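Local coordinates for protein B-agarase (Saccharophagus degradans, PDB 4BQ2) that hydrolyses the beta-linkages of agarose as a family 50 glycoside hydrolase, an exo-acting beta-agarase, at residues S295-D301 and R372-F378. Sequence-based numbering, arbitrary orientation.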
ATOM      1  N   SER A 295       6.849   5.098  14.134  1.00 20.28           N
ATOM      2  CA  SER A 295       6.478   6.200  15.026  1.00 21.10           C
ATOM      3  C   SER A 295       5.166   6.841  14.594  1.00 20.99           C
ATOM      4  O   SER A 295       4.797   6.759  13.415  1.00 19.96           O
ATOM      5  CB  SER A 295       7.605   7.245  15.104  1.00 22.28           C
ATOM      6  OG  SER A 295       7.611   8.090  13.948  1.00 22.58           O
ATOM      7  N   THR A 296       4.472   7.468  15.558  1.00 21.09           N
ATOM      8  CA  THR A 296       3.157   8.112  15.357  1.00 22.40           C
ATOM      9  C   THR A 296       3.195   9.528  15.934  1.00 24.00           C
ATOM     10  O   THR A 296       3.835   9.730  16.972  1.00 23.52           O
ATOM     11  CB  THR A 296       2.015   7.274  16.000  1.00 21.01           C
ATOM     12  OG1 THR A 296       0.739   7.807  15.622  1.00 19.92           O
ATOM     13  CG2 THR A 296       2.152   7.109  17.570  1.00 20.17           C
ATOM     14  N   MET A 297       2.565  10.509  15.262  1.00 23.44           N
ATOM     15  CA  MET A 297       2.651  11.901  15.724  1.00 24.80           C
ATOM     16  C   MET A 297       2.000  12.076  17.110  1.00 23.19           C
ATOM     17  O   MET A 297       0.852  11.670  17.306  1.00 22.83           O
ATOM     18  CB  MET A 297       2.037  12.892  14.699  1.00 24.04           C
ATOM     19  CG  MET A 297       2.734  12.999  13.333  1.00 24.01           C
ATOM     20  SD  MET A 297       4.484  13.445  13.382  1.00 27.34           S
ATOM     21  CE  MET A 297       4.662  14.175  11.760  1.00 28.81           C
ATOM     22  N   THR A 298       2.745  12.654  18.059  1.00 22.44           N
ATOM     23  CA  THR A 298       2.222  12.886  19.416  1.00 23.24           C
ATOM     24  C   THR A 298       1.345  14.126  19.576  1.00 24.55           C
ATOM     25  O   THR A 298       0.569  14.240  20.548  1.00 26.24           O
ATOM     26  CB  THR A 298       3.333  12.998  20.471  1.00 23.92           C
ATOM     27  OG1 THR A 298       4.132  14.149  20.193  1.00 25.36           O
ATOM     28  CG2 THR A 298       4.211  11.738  20.511  1.00 25.37           C
ATOM     29  N   GLY A 299       1.478  15.063  18.645  1.00 26.24           N
ATOM     30  CA  GLY A 299       0.795  16.331  18.751  1.00 27.32           C
ATOM     31  C   GLY A 299       1.664  17.413  19.360  1.00 29.07           C
ATOM     32  O   GLY A 299       1.216  18.557  19.485  1.00 31.76           O
ATOM     33  N   TYR A 300       2.898  17.075  19.739  1.00 28.12           N
ATOM     34  CA  TYR A 300       3.843  18.098  20.193  1.00 28.82           C
ATOM     35  C   TYR A 300       4.834  18.551  19.104  1.00 29.68           C
ATOM     36  O   TYR A 300       5.045  17.858  18.085  1.00 27.72           O
ATOM     37  CB  TYR A 300       4.562  17.640  21.462  1.00 31.90           C
ATOM     38  CG  TYR A 300       3.615  17.459  22.640  1.00 35.59           C
ATOM     39  CD1 TYR A 300       2.859  16.298  22.771  1.00 36.02           C
ATOM     40  CD2 TYR A 300       3.457  18.467  23.603  1.00 37.83           C
ATOM     41  CE1 TYR A 300       1.985  16.124  23.835  1.00 40.81           C
ATOM     42  CE2 TYR A 300       2.583  18.306  24.666  1.00 40.65           C
ATOM     43  CZ  TYR A 300       1.853  17.124  24.776  1.00 42.97           C
ATOM     44  OH  TYR A 300       0.980  16.927  25.821  1.00 47.10           O
ATOM     45  N   ASP A 301       5.447  19.718  19.332  1.00 29.31           N
ATOM     46  CA  ASP A 301       6.434  20.264  18.430  1.00 27.66           C
ATOM     47  C   ASP A 301       7.585  20.886  19.223  1.00 28.07           C
ATOM     48  O   ASP A 301       7.473  21.114  20.434  1.00 27.70           O
ATOM     49  CB  ASP A 301       5.793  21.252  17.437  1.00 29.62           C
ATOM     50  CG  ASP A 301       6.532  21.304  16.098  1.00 29.84           C
ATOM     51  OD1 ASP A 301       7.624  20.687  15.956  1.00 28.42           O
ATOM     52  OD2 ASP A 301       6.020  21.975  15.172  1.00 29.64           O
ATOM     53  N   ARG A 372       4.997  18.540  10.465  1.00 26.18           N
ATOM     54  CA  ARG A 372       6.220  18.152  11.139  1.00 26.29           C
ATOM     55  C   ARG A 372       5.855  17.958  12.605  1.00 27.28           C
ATOM     56  O   ARG A 372       4.801  18.415  13.074  1.00 25.25           O
ATOM     57  CB  ARG A 372       7.258  19.274  11.054  1.00 25.93           C
ATOM     58  CG  ARG A 372       6.772  20.555  11.723  1.00 27.62           C
ATOM     59  CD  ARG A 372       7.794  21.680  11.693  1.00 28.61           C
ATOM     60  NE  ARG A 372       7.475  22.657  12.743  1.00 31.05           N
ATOM     61  CZ  ARG A 372       7.643  23.982  12.648  1.00 31.99           C
ATOM     62  NH1 ARG A 372       8.156  24.525  11.552  1.00 32.41           N
ATOM     63  NH2 ARG A 372       7.306  24.768  13.665  1.00 30.48           N
ATOM     64  N   GLY A 373       6.727  17.298  13.354  1.00 26.59           N
ATOM     65  CA  GLY A 373       6.392  17.111  14.748  1.00 26.32           C
ATOM     66  C   GLY A 373       7.096  15.986  15.451  1.00 26.19           C
ATOM     67  O   GLY A 373       7.789  15.139  14.831  1.00 25.12           O
ATOM     68  N   GLU A 374       6.932  16.005  16.764  1.00 24.27           N
ATOM     69  CA  GLU A 374       7.398  14.926  17.603  1.00 24.51           C
ATOM     70  C   GLU A 374       6.542  13.680  17.323  1.00 22.38           C
ATOM     71  O   GLU A 374       5.333  13.766  17.044  1.00 21.95           O
ATOM     72  CB  GLU A 374       7.341  15.351  19.076  1.00 24.07           C
ATOM     73  CG  GLU A 374       7.627  14.236  20.079  1.00 24.62           C
ATOM     74  CD  GLU A 374       7.195  14.608  21.486  1.00 25.42           C
ATOM     75  OE1 GLU A 374       6.008  14.361  21.834  1.00 25.84           O
ATOM     76  OE2 GLU A 374       8.047  15.135  22.240  1.00 25.92           O
ATOM     77  N   ALA A 375       7.204  12.526  17.319  1.00 21.73           N
ATOM     78  CA  ALA A 375       6.525  11.252  17.161  1.00 20.28           C
ATOM     79  C   ALA A 375       7.068  10.270  18.218  1.00 19.94           C
ATOM     80  O   ALA A 375       8.114  10.527  18.826  1.00 21.92           O
ATOM     81  CB  ALA A 375       6.697  10.744  15.729  1.00 20.25           C
ATOM     82  N   TYR A 376       6.339   9.197  18.503  1.00 19.87           N
ATOM     83  CA  TYR A 376       6.843   8.205  19.445  1.00 19.69           C
ATOM     84  C   TYR A 376       6.667   6.827  18.843  1.00 18.87           C
ATOM     85  O   TYR A 376       5.645   6.550  18.209  1.00 18.43           O
ATOM     86  CB  TYR A 376       6.142   8.302  20.817  1.00 20.51           C
ATOM     87  CG  TYR A 376       6.766   7.434  21.914  1.00 20.44           C
ATOM     88  CD1 TYR A 376       7.911   7.860  22.581  1.00 21.79           C
ATOM     89  CD2 TYR A 376       6.208   6.203  22.271  1.00 20.37           C
ATOM     90  CE1 TYR A 376       8.494   7.099  23.585  1.00 21.45           C
ATOM     91  CE2 TYR A 376       6.786   5.420  23.269  1.00 21.15           C
ATOM     92  CZ  TYR A 376       7.933   5.890  23.933  1.00 21.76           C
ATOM     93  OH  TYR A 376       8.548   5.152  24.929  1.00 20.99           O
ATOM     94  N   SER A 377       7.693   5.990  18.989  1.00 18.47           N
ATOM     95  CA  SER A 377       7.625   4.604  18.537  1.00 17.80           C
ATOM     96  C   SER A 377       7.369   3.665  19.711  1.00 17.87           C
ATOM     97  O   SER A 377       8.298   3.286  20.445  1.00 18.82           O
ATOM     98  CB  SER A 377       8.915   4.188  17.790  1.00 18.71           C
ATOM     99  OG  SER A 377       8.785   2.812  17.431  1.00 17.76           O
ATOM    100  N   PHE A 378       6.108   3.292  19.891  1.00 17.85           N
ATOM    101  CA  PHE A 378       5.745   2.310  20.904  1.00 18.67           C
ATOM    102  C   PHE A 378       6.395   0.936  20.635  1.00 17.55           C
ATOM    103  O   PHE A 378       6.841   0.258  21.572  1.00 17.17           O
ATOM    104  CB  PHE A 378       4.230   2.199  21.025  1.00 19.12           C
ATOM    105  CG  PHE A 378       3.609   3.396  21.684  1.00 20.54           C
ATOM    106  CD1 PHE A 378       3.562   3.489  23.082  1.00 20.61           C
ATOM    107  CD2 PHE A 378       3.086   4.438  20.915  1.00 21.14           C
ATOM    108  CE1 PHE A 378       2.995   4.618  23.687  1.00 22.23           C
ATOM    109  CE2 PHE A 378       2.518   5.552  21.520  1.00 21.66           C
ATOM    110  CZ  PHE A 378       2.480   5.639  22.899  1.00 21.48           C
TER
HETATM  111  O   HOH W   1       3.485  15.899  16.696  1.00 27.72           O
HETATM  112  O   HOH W   2       3.708  20.600  14.367  1.00 38.33           O
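The two central strands of a small four-stranded antiparallel sheet meet here, Thr296 facing Tyr376 as a hydrogen-bonded pair and Met297 facing Ala375 as a non-hydrogen-bonded one. Both bonds of the first pair, Thr296 N to Tyr376 O and Tyr376 N to Thr296 O, measure 3.0 Å. Thr298 and Gly299 then break strand 296-301. Thr298 N still donates to Glu374 O, while its OG1 accepts from Tyr300 N (3.2 Å), an ST turn; at the positive phi of Gly299 (96°) a CB would jam against Thr298 O, which calls for glycine. A water bridges this irregular step, accepting from Gly299 N and donating to Tyr300 O and Glu374 O, and Glu374 N donates to Tyr300 O. The Thr298 hydroxyl also donates to Glu374 OE1 at 2.5 Å, on its anti side. Glu374 reaches it with CG anti to the backbone N (chi1 172°) and the chain extended; its OE2 salt-bridges Arg334. On the face Met297 and Ala375 share, Met297 SD rests 4.2 Å from Ala375 CB. Ser295 OG lies 3.3 Å from Ala375 CB, a small methyl, while hydrogen-bonding to Asn360. At the far end Arg372 NE points in its guanidinium plane at the syn lone pair of Asp301 OD2 (2.9 Å), a salt bridge, while Tyr361 holds OD1.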